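Local coordinates for protein putative rhamnosidase (Streptomyces avermitilis, PDB 3W5M) that hydrolyses terminal non-reducing alpha-L-rhamnose residues from citrus flavonoid glycosides and gum arabic, and binds L-rhamnose through a calcium-dependent carbohydrate-binding module, at residues I141-E145 against T156-R160; L433-Y439 against Y561-F567; Y871-H875 against R948-V953. The contacts are given in a common frame with arbitrary orientation. Residue numbers count along the deposited sequence, not the author numbering.

Contact 1: residues I141-E145 against T156-R160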
loop_
_atom_site.group_PDB
_atom_site.type_symbol
_atom_site.label_atom_id
_atom_site.label_comp_id
_atom_site.label_asym_id
_atom_site.label_seq_id
_atom_site.Cartn_x
_atom_site.Cartn_y
_atom_site.Cartn_z
ATOM N N ILE A 141 -0.389 2.226 -42.716
ATOM C CA ILE A 141 0.085 1.907 -44.057
ATOM C C ILE A 141 0.846 0.592 -44.098
ATOM O O ILE A 141 1.342 0.098 -43.068
ATOM C CB ILE A 141 0.934 3.052 -44.696
ATOM C CG1 ILE A 141 2.205 3.346 -43.901
ATOM C CG2 ILE A 141 0.106 4.295 -44.821
ATOM C CD1 ILE A 141 3.201 4.170 -44.699
ATOM N N TRP A 142 0.915 0.006 -45.301
ATOM C CA TRP A 142 1.715 -1.184 -45.538
ATOM C C TRP A 142 2.177 -1.169 -46.971
ATOM O O TRP A 142 1.873 -0.241 -47.713
ATOM C CB TRP A 142 0.867 -2.452 -45.235
ATOM C CG TRP A 142 1.657 -3.668 -45.056
ATOM C CD1 TRP A 142 1.649 -4.781 -45.870
ATOM C CD2 TRP A 142 2.567 -3.963 -43.985
ATOM N NE1 TRP A 142 2.498 -5.733 -45.368
ATOM C CE2 TRP A 142 3.081 -5.267 -44.222
ATOM C CE3 TRP A 142 3.010 -3.251 -42.858
ATOM C CZ2 TRP A 142 4.035 -5.874 -43.376
ATOM C CZ3 TRP A 142 3.955 -3.868 -42.006
ATOM C CH2 TRP A 142 4.449 -5.168 -42.281
ATOM N N PHE A 143 2.923 -2.193 -47.360
ATOM C CA PHE A 143 3.215 -2.419 -48.769
ATOM C C PHE A 143 1.902 -2.739 -49.531
ATOM O O PHE A 143 0.989 -3.371 -48.951
ATOM C CB PHE A 143 4.247 -3.542 -48.920
ATOM C CG PHE A 143 4.630 -3.793 -50.356
ATOM C CD1 PHE A 143 5.609 -3.015 -50.970
ATOM C CD2 PHE A 143 3.930 -4.730 -51.126
ATOM C CE1 PHE A 143 5.938 -3.217 -52.300
ATOM C CE2 PHE A 143 4.238 -4.912 -52.472
ATOM C CZ PHE A 143 5.248 -4.163 -53.057
ATOM N N PRO A 144 1.782 -2.284 -50.800
ATOM C CA PRO A 144 0.550 -2.544 -51.554
ATOM C C PRO A 144 0.461 -4.001 -51.980
ATOM O O PRO A 144 0.759 -4.338 -53.132
ATOM C CB PRO A 144 0.672 -1.618 -52.778
ATOM C CG PRO A 144 2.156 -1.405 -52.938
ATOM C CD PRO A 144 2.649 -1.313 -51.510
ATOM N N GLU A 145 0.082 -4.850 -51.035
ATOM C CA GLU A 145 -0.195 -6.271 -51.306
ATOM C C GLU A 145 -1.550 -6.604 -50.659
ATOM O O GLU A 145 -1.727 -6.443 -49.451
ATOM C CB GLU A 145 0.927 -7.172 -50.769
ATOM C CG GLU A 145 1.324 -6.898 -49.328
ATOM C CD GLU A 145 2.622 -7.584 -48.895
ATOM O OE1 GLU A 145 3.167 -8.427 -49.642
ATOM O OE2 GLU A 145 3.104 -7.284 -47.787
ATOM N N THR A 156 8.772 -8.807 -43.565
ATOM C CA THR A 156 9.244 -7.431 -43.351
ATOM C C THR A 156 9.009 -6.613 -44.615
ATOM O O THR A 156 9.194 -7.121 -45.730
ATOM C CB THR A 156 10.730 -7.447 -42.946
ATOM O OG1 THR A 156 10.851 -8.225 -41.758
ATOM C CG2 THR A 156 11.306 -6.014 -42.686
ATOM N N ARG A 157 8.576 -5.361 -44.444
ATOM C CA ARG A 157 8.449 -4.410 -45.558
ATOM C C ARG A 157 9.229 -3.140 -45.199
ATOM O O ARG A 157 9.477 -2.881 -44.022
ATOM C CB ARG A 157 6.994 -4.092 -45.871
ATOM C CG ARG A 157 6.181 -5.354 -46.190
ATOM C CD ARG A 157 6.583 -5.923 -47.531
ATOM N NE ARG A 157 5.818 -7.112 -47.929
ATOM C CZ ARG A 157 6.330 -8.338 -48.077
ATOM N NH1 ARG A 157 7.621 -8.588 -47.834
ATOM N NH2 ARG A 157 5.532 -9.346 -48.498
ATOM N N TRP A 158 9.643 -2.404 -46.225
ATOM C CA TRP A 158 10.516 -1.239 -46.039
ATOM C C TRP A 158 9.826 -0.003 -46.611
ATOM O O TRP A 158 9.112 -0.097 -47.639
ATOM C CB TRP A 158 11.865 -1.510 -46.734
ATOM C CG TRP A 158 12.628 -2.642 -46.082
ATOM C CD1 TRP A 158 13.565 -2.535 -45.093
ATOM C CD2 TRP A 158 12.501 -4.052 -46.363
ATOM N NE1 TRP A 158 14.029 -3.780 -44.742
ATOM C CE2 TRP A 158 13.387 -4.728 -45.498
ATOM C CE3 TRP A 158 11.718 -4.804 -47.262
ATOM C CZ2 TRP A 158 13.527 -6.125 -45.501
ATOM C CZ3 TRP A 158 11.837 -6.185 -47.259
ATOM C CH2 TRP A 158 12.738 -6.835 -46.381
ATOM N N PHE A 159 10.050 1.150 -45.975
ATOM C CA PHE A 159 9.343 2.390 -46.297
ATOM C C PHE A 159 10.288 3.568 -46.211
ATOM O O PHE A 159 11.119 3.617 -45.282
ATOM C CB PHE A 159 8.222 2.637 -45.289
ATOM C CG PHE A 159 7.233 1.496 -45.219
ATOM C CD1 PHE A 159 7.542 0.378 -44.454
ATOM C CD2 PHE A 159 6.052 1.505 -45.969
ATOM C CE1 PHE A 159 6.673 -0.714 -44.403
ATOM C CE2 PHE A 159 5.175 0.415 -45.904
ATOM C CZ PHE A 159 5.489 -0.677 -45.136
ATOM N N ARG A 160 10.108 4.501 -47.142
ATOM C CA ARG A 160 10.864 5.751 -47.165
ATOM C C ARG A 160 9.982 6.938 -47.457
ATOM O O ARG A 160 9.002 6.832 -48.215
ATOM C CB ARG A 160 11.939 5.694 -48.263
ATOM C CG ARG A 160 13.163 4.853 -47.929
ATOM C CD ARG A 160 14.162 4.765 -49.097
ATOM N NE ARG A 160 14.511 6.072 -49.670
ATOM C CZ ARG A 160 15.531 6.821 -49.266
ATOM N NH1 ARG A 160 16.323 6.409 -48.290
ATOM N NH2 ARG A 160 15.775 7.989 -49.867
#
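At the start of strand 156-165, T156 points its CA-CB bond away from 141-145, but its carbonyl O accepts a 3.0 Å hydrogen bond from R157 NH1. R157 then reaches across. Its NE donates to E145 OE2 (2.7 Å) and its NH2 to E145 OE1 (2.8 Å), a bidentate salt bridge with both N-H...O angles at 154°. W142 NE1 also donates to E145 OE2 (2.9 Å), so this carboxylate oxygen joins both segments. The aliphatic part of R157 packs as well: CB lies over one face of the W142 indole, CG is 3.6 Å from W142 CZ2, and CD is 3.6 Å from F143 CB. F159 points back toward 141-145 and sets its ring edge against the backbone, with CE2 3.6 Å from W142 C and CZ 3.7 Å from F143 N; I141 CD1 adds an apolar contact to F159 CD2 at 4.1 Å. Beyond W142 the chain bends through an inverse gamma turn centred on P144. The contact ties the end of strand 139-142 and the turn after it to strand 156-165 within the CBM67 module, a beta-jelly roll, with the W142 side chain about 8 Å from the calcium ion of the rhamnose-binding site.

Contact 2: residues L433-Y439 against Y561-F567; sequences LLSGETY and YEPRFTF
Residues 433-435 turn with helix-like backbone angles but do not form a helix; G436 (phi 115°, psi -170°), where a CB would jam against the carbonyl O of S435, then leads into the extended strand 436-439. Segment 561-567 is irregular: Y561, E562 and P563 are extended, R564 and F565 (psi -33° and 33°) make the bend, and T566 and F567 are extended again. The closest CA atoms are those of L433 and T566, 4.1 Å apart.

Direct hydrogen bonds centre on E437, whose t,t side chain carries its carboxylate into the bend. OE1 accepts from R564 N (2.8 Å, 163°) and F565 N (3.0 Å, 159°), while OE2 accepts from Y561 OH (2.7 Å). T566 OG1 lies 3.1 Å from L433 O, but D432 O, to which it hydrogen-bonds, competes for its one proton.

Water 1 donates to E437 OE2 and E562 O (both 2.9 Å) and accepts from R564 NH1 (2.8 Å). Water 3 donates to Y439 OH (3.2 Å) and accepts from R564 NH1 (2.8 Å); R564 NE forms a salt bridge with E330, and Y439 OH bonds E444.

Among apolar contacts, Y439 (chi1 t) brings CB to 3.4 Å from Y561 CE1, with ring centroids 5.2 Å apart and planes at 50°. L433 CD2 meets F567 CD1 at 4.0 Å.

Carboxylate capture of consecutive backbone amides thus holds a bend in the concanavalin-like domain; beyond it, the F567 side chain lies about 9 Å from that of rhamnose-binding D630.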
loop_
_atom_site.group_PDB
_atom_site.type_symbol
_atom_site.label_atom_id
_atom_site.label_comp_id
_atom_site.label_asym_id
_atom_site.label_seq_id
_atom_site.Cartn_x
_atom_site.Cartn_y
_atom_site.Cartn_z
ATOM N N LEU A 433 3.214 5.267 -11.182
ATOM C CA LEU A 433 3.572 4.562 -9.948
ATOM C C LEU A 433 4.486 3.384 -10.230
ATOM O O LEU A 433 5.407 3.098 -9.450
ATOM C CB LEU A 433 2.315 4.095 -9.205
ATOM C CG LEU A 433 1.467 5.244 -8.661
ATOM C CD1 LEU A 433 0.111 4.700 -8.208
ATOM C CD2 LEU A 433 2.169 5.989 -7.520
ATOM N N LEU A 434 4.207 2.685 -11.320
ATOM C CA LEU A 434 4.996 1.513 -11.693
ATOM C C LEU A 434 6.235 1.806 -12.560
ATOM O O LEU A 434 7.305 1.220 -12.345
ATOM C CB LEU A 434 4.106 0.486 -12.393
ATOM C CG LEU A 434 2.834 0.062 -11.647
ATOM C CD1 LEU A 434 2.108 -0.959 -12.511
ATOM C CD2 LEU A 434 3.117 -0.508 -10.264
ATOM N N SER A 435 6.094 2.701 -13.533
ATOM C CA SER A 435 7.159 2.899 -14.507
ATOM C C SER A 435 8.265 3.772 -13.957
ATOM O O SER A 435 9.447 3.605 -14.328
ATOM C CB SER A 435 6.606 3.523 -15.783
ATOM O OG SER A 435 5.617 2.677 -16.327
ATOM N N GLY A 436 7.888 4.706 -13.084
ATOM C CA GLY A 436 8.821 5.666 -12.465
ATOM C C GLY A 436 8.527 7.100 -12.892
ATOM O O GLY A 436 7.518 7.388 -13.536
ATOM N N GLU A 437 9.430 8.005 -12.549
ATOM C CA GLU A 437 9.219 9.402 -12.853
ATOM C C GLU A 437 10.401 9.904 -13.681
ATOM O O GLU A 437 11.527 9.486 -13.443
ATOM C CB GLU A 437 9.096 10.178 -11.522
ATOM C CG GLU A 437 8.702 11.649 -11.678
ATOM C CD GLU A 437 8.717 12.413 -10.353
ATOM O OE1 GLU A 437 7.776 12.241 -9.561
ATOM O OE2 GLU A 437 9.651 13.217 -10.131
ATOM N N THR A 438 10.128 10.797 -14.619
ATOM C CA THR A 438 11.137 11.369 -15.506
ATOM C C THR A 438 11.039 12.856 -15.273
ATOM O O THR A 438 9.961 13.432 -15.368
ATOM C CB THR A 438 10.847 10.973 -16.969
ATOM O OG1 THR A 438 10.877 9.546 -17.077
ATOM C CG2 THR A 438 11.887 11.568 -17.936
ATOM N N TYR A 439 12.167 13.492 -14.940
ATOM C CA TYR A 439 12.168 14.873 -14.520
ATOM C C TYR A 439 13.296 15.563 -15.284
ATOM O O TYR A 439 14.421 15.067 -15.274
ATOM C CB TYR A 439 12.501 14.951 -13.026
ATOM C CG TYR A 439 12.420 16.326 -12.363
ATOM C CD1 TYR A 439 13.438 17.277 -12.528
ATOM C CD2 TYR A 439 11.322 16.666 -11.526
ATOM C CE1 TYR A 439 13.379 18.504 -11.897
ATOM C CE2 TYR A 439 11.258 17.900 -10.885
ATOM C CZ TYR A 439 12.296 18.820 -11.089
ATOM O OH TYR A 439 12.251 20.066 -10.510
ATOM N N TYR A 561 17.453 15.832 -6.502
ATOM C CA TYR A 561 16.237 15.327 -7.158
ATOM C C TYR A 561 15.520 14.366 -6.212
ATOM O O TYR A 561 16.136 13.411 -5.706
ATOM C CB TYR A 561 16.561 14.642 -8.492
ATOM C CG TYR A 561 15.344 13.928 -9.070
ATOM C CD1 TYR A 561 14.155 14.632 -9.356
ATOM C CD2 TYR A 561 15.374 12.557 -9.289
ATOM C CE1 TYR A 561 13.035 13.964 -9.846
ATOM C CE2 TYR A 561 14.259 11.880 -9.787
ATOM C CZ TYR A 561 13.105 12.591 -10.066
ATOM O OH TYR A 561 11.996 11.899 -10.572
ATOM N N GLU A 562 14.226 14.617 -5.978
ATOM C CA GLU A 562 13.427 13.737 -5.128
ATOM C C GLU A 562 12.125 13.449 -5.863
ATOM O O GLU A 562 11.307 14.347 -5.994
ATOM C CB GLU A 562 13.135 14.422 -3.796
ATOM C CG GLU A 562 14.324 14.359 -2.829
ATOM C CD GLU A 562 14.153 15.236 -1.610
ATOM O OE1 GLU A 562 13.575 16.338 -1.729
ATOM O OE2 GLU A 562 14.600 14.835 -0.521
ATOM N N PRO A 563 11.923 12.220 -6.338
ATOM C CA PRO A 563 10.640 11.943 -7.034
ATOM C C PRO A 563 9.412 12.241 -6.163
ATOM O O PRO A 563 9.494 12.194 -4.918
ATOM C CB PRO A 563 10.729 10.444 -7.346
ATOM C CG PRO A 563 12.209 10.158 -7.372
ATOM C CD PRO A 563 12.796 11.028 -6.299
ATOM N N ARG A 564 8.277 12.538 -6.791
ATOM C CA ARG A 564 7.059 12.836 -6.015
ATOM C C ARG A 564 5.910 11.849 -6.301
ATOM O O ARG A 564 5.081 11.605 -5.435
ATOM C CB ARG A 564 6.539 14.246 -6.320
ATOM C CG ARG A 564 7.329 15.393 -5.725
ATOM C CD ARG A 564 7.050 16.645 -6.563
ATOM N NE ARG A 564 7.567 17.907 -6.002
ATOM C CZ ARG A 564 8.600 18.578 -6.515
ATOM N NH1 ARG A 564 9.261 18.094 -7.562
ATOM N NH2 ARG A 564 8.997 19.732 -5.954
ATOM N N PHE A 565 5.832 11.351 -7.527
ATOM C CA PHE A 565 4.610 10.653 -7.965
ATOM C C PHE A 565 4.843 9.227 -8.400
ATOM O O PHE A 565 4.176 8.684 -9.325
ATOM C CB PHE A 565 3.911 11.491 -9.038
ATOM C CG PHE A 565 3.571 12.864 -8.555
ATOM C CD1 PHE A 565 2.659 13.023 -7.507
ATOM C CD2 PHE A 565 4.176 13.999 -9.112
ATOM C CE1 PHE A 565 2.334 14.276 -7.029
ATOM C CE2 PHE A 565 3.830 15.259 -8.649
ATOM C CZ PHE A 565 2.922 15.402 -7.603
ATOM N N THR A 566 5.812 8.609 -7.743
ATOM C CA THR A 566 6.099 7.190 -8.012
ATOM C C THR A 566 6.590 6.596 -6.703
ATOM O O THR A 566 6.883 7.325 -5.770
ATOM C CB THR A 566 7.165 6.996 -9.124
ATOM O OG1 THR A 566 7.256 5.606 -9.424
ATOM C CG2 THR A 566 8.524 7.470 -8.647
ATOM N N PHE A 567 6.639 5.270 -6.622
ATOM C CA PHE A 567 7.341 4.605 -5.519
ATOM C C PHE A 567 7.828 3.259 -5.976
ATOM O O PHE A 567 7.264 2.700 -6.912
ATOM C CB PHE A 567 6.497 4.483 -4.230
ATOM C CG PHE A 567 5.355 3.501 -4.308
ATOM C CD1 PHE A 567 4.078 3.917 -4.739
ATOM C CD2 PHE A 567 5.509 2.197 -3.840
ATOM C CE1 PHE A 567 3.022 3.002 -4.762
ATOM C CE2 PHE A 567 4.460 1.280 -3.883
ATOM C CZ PHE A 567 3.213 1.698 -4.320
HETATM O O HOH W 1 9.932 15.483 -8.276
HETATM O O HOH W 2 9.979 20.869 -9.228
HETATM O O HOH W 3 11.751 19.412 -7.416
#

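Contact 3: residues Y871-H875 against R948-V953; sequences YRLLH and RPGGEV
Y871 lies near the end of helix 867-875 (H875 N to Y871 O, 2.9 Å) and points its CA-CB bond at the loop 948-953. Y871 CA and G951 CA, 5.1 Å apart, are the nearest CA pair of the two segments. With chi1 at -91°, between wells, and chi2 at -75°, the ring lies along the loop: OH donates to R948 O (2.8 Å), G950 CA sits over one face in a CH-pi contact (3.7 Å to the centroid, 20° off the normal), CG is 3.4 Å from G951 N, and CE1 is 3.6 Å from V953 CG2. W925, from helix 923-929, meets this ring edge-to-face.

H875 (chi1 m, chi2 -56°) faces the loop one helical turn after Y871. E952 CG stands over its imidazole in a second CH-pi contact (3.6 Å to the centroid, 5° off the normal), while H875 CD2 is 3.6 Å from G951 CA and H875 NE2 is 4.0 Å from V953 CG2.

The loop contains a type II' turn from G950 to V953, closed by V953 N to G950 O (3.0 Å), with G951 at phi 43°, psi -129°. An ideal CB on G950 would fall 2.4 Å from Y871 CE2, and one on G951 2.3 Å from H875 CD2, so no side chain fits at either position. The chemistry therefore implies an interface built on CH-pi packing, the Y871 face on G950 and the H875 face on E952 CG, with the Y871 OH to R948 O hydrogen bond tying the helical catalytic domain to the C-terminal beta domain.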
loop_
_atom_site.group_PDB
_atom_site.type_symbol
_atom_site.label_atom_id
_atom_site.label_comp_id
_atom_site.label_asym_id
_atom_site.label_seq_id
_atom_site.Cartn_x
_atom_site.Cartn_y
_atom_site.Cartn_z
ATOM N N TYR A 871 9.165 -24.483 18.603
ATOM C CA TYR A 871 10.491 -23.891 18.685
ATOM C C TYR A 871 11.440 -24.511 17.668
ATOM O O TYR A 871 12.288 -23.815 17.120
ATOM C CB TYR A 871 11.060 -24.001 20.089
ATOM C CG TYR A 871 10.733 -22.814 20.979
ATOM C CD1 TYR A 871 11.403 -21.591 20.817
ATOM C CD2 TYR A 871 9.761 -22.912 21.991
ATOM C CE1 TYR A 871 11.115 -20.511 21.628
ATOM C CE2 TYR A 871 9.471 -21.833 22.813
ATOM C CZ TYR A 871 10.152 -20.637 22.622
ATOM O OH TYR A 871 9.899 -19.571 23.423
ATOM N N ARG A 872 11.284 -25.808 17.418
ATOM C CA ARG A 872 12.162 -26.517 16.487
ATOM C C ARG A 872 12.016 -25.911 15.091
ATOM O O ARG A 872 13.014 -25.581 14.433
ATOM C CB ARG A 872 11.845 -28.018 16.470
ATOM C CG ARG A 872 12.861 -28.876 15.721
ATOM C CD ARG A 872 14.143 -29.120 16.519
ATOM N NE ARG A 872 14.941 -30.205 15.936
ATOM C CZ ARG A 872 14.816 -31.494 16.257
ATOM N NH1 ARG A 872 13.932 -31.889 17.167
ATOM N NH2 ARG A 872 15.582 -32.401 15.667
ATOM N N LEU A 873 10.766 -25.755 14.669
ATOM C CA LEU A 873 10.441 -25.063 13.430
ATOM C C LEU A 873 10.928 -23.623 13.427
ATOM O O LEU A 873 11.461 -23.151 12.421
ATOM C CB LEU A 873 8.941 -25.103 13.157
ATOM C CG LEU A 873 8.372 -26.496 12.937
ATOM C CD1 LEU A 873 6.911 -26.369 12.605
ATOM C CD2 LEU A 873 9.121 -27.199 11.815
ATOM N N LEU A 874 10.758 -22.936 14.553
ATOM C CA LEU A 874 11.112 -21.522 14.638
ATOM C C LEU A 874 12.615 -21.293 14.444
ATOM O O LEU A 874 13.015 -20.370 13.725
ATOM C CB LEU A 874 10.623 -20.883 15.952
ATOM C CG LEU A 874 10.829 -19.365 16.024
ATOM C CD1 LEU A 874 9.813 -18.635 15.154
ATOM C CD2 LEU A 874 10.753 -18.878 17.468
ATOM N N HIS A 875 13.433 -22.139 15.076
ATOM C CA HIS A 875 14.894 -21.980 15.072
ATOM C C HIS A 875 15.573 -22.673 13.893
ATOM O O HIS A 875 16.792 -22.548 13.717
ATOM C CB HIS A 875 15.497 -22.521 16.368
ATOM C CG HIS A 875 15.222 -21.671 17.561
ATOM N ND1 HIS A 875 15.553 -20.334 17.612
ATOM C CD2 HIS A 875 14.657 -21.969 18.752
ATOM C CE1 HIS A 875 15.192 -19.842 18.784
ATOM N NE2 HIS A 875 14.657 -20.817 19.496
ATOM N N ARG A 948 6.446 -18.779 27.252
ATOM C CA ARG A 948 6.813 -20.176 27.263
ATOM C C ARG A 948 8.248 -20.339 26.783
ATOM O O ARG A 948 8.462 -20.540 25.587
ATOM C CB ARG A 948 5.866 -20.972 26.369
ATOM C CG ARG A 948 4.396 -20.855 26.726
ATOM C CD ARG A 948 3.577 -21.192 25.511
ATOM N NE ARG A 948 2.160 -21.449 25.777
ATOM C CZ ARG A 948 1.669 -22.633 26.128
ATOM N NH1 ARG A 948 2.480 -23.665 26.302
ATOM N NH2 ARG A 948 0.368 -22.788 26.305
ATOM N N PRO A 949 9.230 -20.276 27.706
ATOM C CA PRO A 949 10.633 -20.489 27.342
ATOM C C PRO A 949 10.803 -21.837 26.653
ATOM O O PRO A 949 9.992 -22.750 26.859
ATOM C CB PRO A 949 11.358 -20.481 28.692
ATOM C CG PRO A 949 10.432 -19.774 29.625
ATOM C CD PRO A 949 9.069 -20.184 29.168
ATOM N N GLY A 950 11.832 -21.941 25.814
ATOM C CA GLY A 950 11.977 -23.076 24.908
ATOM C C GLY A 950 13.039 -22.727 23.885
ATOM O O GLY A 950 13.587 -21.606 23.904
ATOM N N GLY A 951 13.337 -23.671 22.992
ATOM C CA GLY A 951 14.397 -23.476 21.994
ATOM C C GLY A 951 15.629 -22.840 22.606
ATOM O O GLY A 951 16.094 -23.267 23.659
ATOM N N GLU A 952 16.123 -21.770 21.988
ATOM C CA GLU A 952 17.360 -21.145 22.418
ATOM C C GLU A 952 17.067 -19.878 23.178
ATOM O O GLU A 952 17.988 -19.111 23.484
ATOM C CB GLU A 952 18.249 -20.796 21.213
ATOM C CG GLU A 952 18.188 -21.767 20.044
ATOM C CD GLU A 952 19.002 -21.310 18.830
ATOM O OE1 GLU A 952 19.769 -20.322 18.929
ATOM O OE2 GLU A 952 18.863 -21.947 17.766
ATOM N N VAL A 953 15.787 -19.634 23.472
ATOM C CA VAL A 953 15.413 -18.375 24.115
ATOM C C VAL A 953 15.511 -18.500 25.636
ATOM O O VAL A 953 14.794 -19.279 26.236
ATOM C CB VAL A 953 13.983 -17.896 23.732
ATOM C CG1 VAL A 953 13.801 -16.446 24.175
ATOM C CG2 VAL A 953 13.713 -18.049 22.240
#

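How the contacts relate
From the N terminus the three contacts follow in series; none nests within or crosses another. Contact 1 closes a loop of only 10 residues, neither helix nor strand, inside the CBM67 module, far from the others: its centre is 39 Å from that of contact 2 and 71 Å from that of contact 3. Contact 2 spans 121 intervening residues, 55 of them strand, and ties strand 436-440 and the turn before it to the end of strand 559-561 and the loop that follows. Contact 3 bridges 72 residues, joining the helical domain to the C-terminal sheets, 44 Å from contact 2 between centres. Local closure thus gives way to longer-range ties.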